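Long-range contact in hypothetical protein Ta0108 (Thermoplasma acidophilum, PDB 1RLK), which probably hydrolyses peptidyl-tRNAs that drop off the ribosome during protein synthesis, as a member of the PTH2 family of peptidyl-tRNA hydrolases: residues 79-84 / 94-99. Residues are numbered along the deposited sequence; the frame is centred on the assembly and turned at random.
Sequences EIVQDR and ITCIGL. With SO4 (sulfate ion), chain B.
Glu79 and Gly98 face each other as an antiparallel hydrogen-bonded pair, Glu79 N giving to Gly98 O and Gly98 N to Glu79 O, each at 2.9 Å. The same Glu79 O also receives a CA-H...O contact from Ile97 CA at 3.2 Å. The Glu79 carboxylate turns from 94-99 to Arg34 of helix 17-38, where OE1 forms a salt bridge. On the other face Ile80 spreads its two branches: CG1 meets the tip of Ile97, CD1, at 3.8 Å, while CG2 sits against both CG1 and CG2 of Ile94. Val81 N bonds to Cys96 O and Val81 O accepts from Thr95 N, both nearly straight at 166°. Val81 CB lies 3.6 Å from Cys96 SG, and Val81 CG1, anti to the backbone N (chi1 165°), approaches Thr95 OG1, a hydroxyl that hydrogen-bonds to Gln23. Between Val81 and Gln82 the register slips by one residue, a beta bulge, so Gln82 pairs with Ile94 and lays CG on Ile94 CG1 at 3.6 Å. An alanine in place of Ile94 would probably open a gap between Ile80 CG2 and Gln82 CG, both of which rest on the CG1 that would be gone. Asp83 brings OD2 near Thr95 CG2, although the charge pairs with Lys19. Arg84, next in sequence, holds a sulfate, probably from the crystallisation liquor: its backbone N and NE both bond to O3, NE at 2.7 Å, and NH2 reaches O4. Helix 17-38 covers Val81, helix 61-74 the isoleucines on the reverse side; this is a bulged antiparallel beta hairpin whose strand 78-82 is an edge strand of the mixed four-stranded sheet in an alpha/beta sandwich, and whose strand 94-103 pairs on with 3-10.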
loop_
_atom_site.group_PDB
_atom_site.type_symbol
_atom_site.label_atom_id
_atom_site.label_comp_id
_atom_site.label_asym_id
_atom_site.label_seq_id
_atom_site.Cartn_x
_atom_site.Cartn_y
_atom_site.Cartn_z
ATOM N N GLU A 79 -0.703 5.147 -1.919
ATOM C CA GLU A 79 -0.665 6.032 -0.767
ATOM C C GLU A 79 0.467 5.640 0.143
ATOM O O GLU A 79 0.500 4.514 0.661
ATOM C CB GLU A 79 -1.983 5.958 0.005
ATOM C CG GLU A 79 -2.040 6.875 1.214
ATOM C CD GLU A 79 -2.228 8.348 0.863
ATOM O OE1 GLU A 79 -2.475 8.705 -0.333
ATOM O OE2 GLU A 79 -2.159 9.139 1.817
ATOM N N ILE A 80 1.406 6.567 0.331
ATOM C CA ILE A 80 2.413 6.455 1.354
ATOM C C ILE A 80 1.770 6.763 2.707
ATOM O O ILE A 80 1.076 7.767 2.862
ATOM C CB ILE A 80 3.583 7.416 1.057
ATOM C CG1 ILE A 80 4.460 6.805 -0.038
ATOM C CG2 ILE A 80 4.400 7.696 2.319
ATOM C CD1 ILE A 80 5.488 7.743 -0.605
ATOM N N VAL A 81 2.019 5.897 3.679
ATOM C CA VAL A 81 1.394 6.000 4.973
ATOM C C VAL A 81 2.441 6.413 5.984
ATOM O O VAL A 81 3.547 5.876 5.996
ATOM C CB VAL A 81 0.730 4.660 5.369
ATOM C CG1 VAL A 81 0.390 4.634 6.861
ATOM C CG2 VAL A 81 -0.510 4.437 4.520
ATOM N N GLN A 82 2.073 7.360 6.827
ATOM C CA GLN A 82 2.925 7.846 7.908
ATOM C C GLN A 82 2.185 7.698 9.231
ATOM O O GLN A 82 1.009 8.031 9.303
ATOM C CB GLN A 82 3.284 9.328 7.684
ATOM C CG GLN A 82 4.090 9.579 6.403
ATOM C CD GLN A 82 4.335 11.064 6.093
ATOM O OE1 GLN A 82 5.127 11.730 6.767
ATOM N NE2 GLN A 82 3.688 11.559 5.060
ATOM N N ASP A 83 2.870 7.217 10.270
ATOM C CA ASP A 83 2.271 7.127 11.595
ATOM C C ASP A 83 2.237 8.500 12.270
ATOM O O ASP A 83 2.528 9.514 11.629
ATOM C CB ASP A 83 2.939 6.026 12.467
ATOM C CG ASP A 83 4.368 6.341 12.893
ATOM O OD1 ASP A 83 4.837 7.496 12.789
ATOM O OD2 ASP A 83 5.104 5.456 13.374
ATOM N N ARG A 84 1.848 8.538 13.541
ATOM C CA ARG A 84 1.768 9.801 14.277
ATOM C C ARG A 84 3.182 10.235 14.660
ATOM O O ARG A 84 4.092 9.423 14.776
ATOM C CB ARG A 84 0.831 9.703 15.512
ATOM C CG ARG A 84 1.261 8.741 16.646
ATOM C CD ARG A 84 0.147 8.397 17.705
ATOM N NE ARG A 84 -0.446 7.053 17.531
ATOM C CZ ARG A 84 -0.917 6.271 18.515
ATOM N NH1 ARG A 84 -0.947 6.671 19.783
ATOM N NH2 ARG A 84 -1.412 5.074 18.217
ATOM N N ILE A 94 7.308 7.314 7.694
ATOM C CA ILE A 94 6.735 6.532 6.596
ATOM C C ILE A 94 6.879 5.051 6.941
ATOM O O ILE A 94 7.995 4.577 7.138
ATOM C CB ILE A 94 7.436 6.849 5.259
ATOM C CG1 ILE A 94 7.095 8.272 4.809
ATOM C CG2 ILE A 94 7.031 5.853 4.202
ATOM C CD1 ILE A 94 7.833 8.747 3.577
ATOM N N THR A 95 5.744 4.347 7.021
ATOM C CA THR A 95 5.683 2.948 7.467
ATOM C C THR A 95 5.439 1.972 6.329
ATOM O O THR A 95 5.929 0.853 6.363
ATOM C CB THR A 95 4.556 2.752 8.521
ATOM O OG1 THR A 95 3.297 3.265 8.037
ATOM C CG2 THR A 95 4.841 3.553 9.754
ATOM N N CYS A 96 4.642 2.371 5.352
ATOM C CA CYS A 96 4.231 1.483 4.284
ATOM C C CYS A 96 3.650 2.248 3.114
ATOM O O CYS A 96 3.488 3.464 3.179
ATOM C CB CYS A 96 3.214 0.468 4.822
ATOM S SG CYS A 96 1.653 1.194 5.358
ATOM N N ILE A 97 3.371 1.548 2.019
ATOM C CA ILE A 97 2.707 2.149 0.871
ATOM C C ILE A 97 1.656 1.195 0.320
ATOM O O ILE A 97 1.925 0.008 0.131
ATOM C CB ILE A 97 3.726 2.565 -0.219
ATOM C CG1 ILE A 97 3.022 3.231 -1.390
ATOM C CG2 ILE A 97 4.543 1.381 -0.716
ATOM C CD1 ILE A 97 3.984 3.863 -2.387
ATOM N N GLY A 98 0.453 1.702 0.103
ATOM C CA GLY A 98 -0.611 0.934 -0.525
ATOM C C GLY A 98 -0.675 1.176 -2.022
ATOM O O GLY A 98 -0.392 2.288 -2.498
ATOM N N LEU A 99 -1.050 0.141 -2.764
ATOM C CA LEU A 99 -1.224 0.217 -4.214
ATOM C C LEU A 99 -2.521 -0.447 -4.641
ATOM O O LEU A 99 -2.806 -1.582 -4.244
ATOM C CB LEU A 99 -0.092 -0.486 -4.970
ATOM C CG LEU A 99 1.342 -0.388 -4.503
ATOM C CD1 LEU A 99 2.171 -1.382 -5.285
ATOM C CD2 LEU A 99 1.877 1.029 -4.723
HETATM S S SO4 B . -0.515 5.499 14.335
HETATM O O1 SO4 B . -0.627 6.034 12.976
HETATM O O2 SO4 B . -0.064 4.114 14.290
HETATM O O3 SO4 B . 0.490 6.213 15.113
HETATM O O4 SO4 B . -1.823 5.568 14.988
#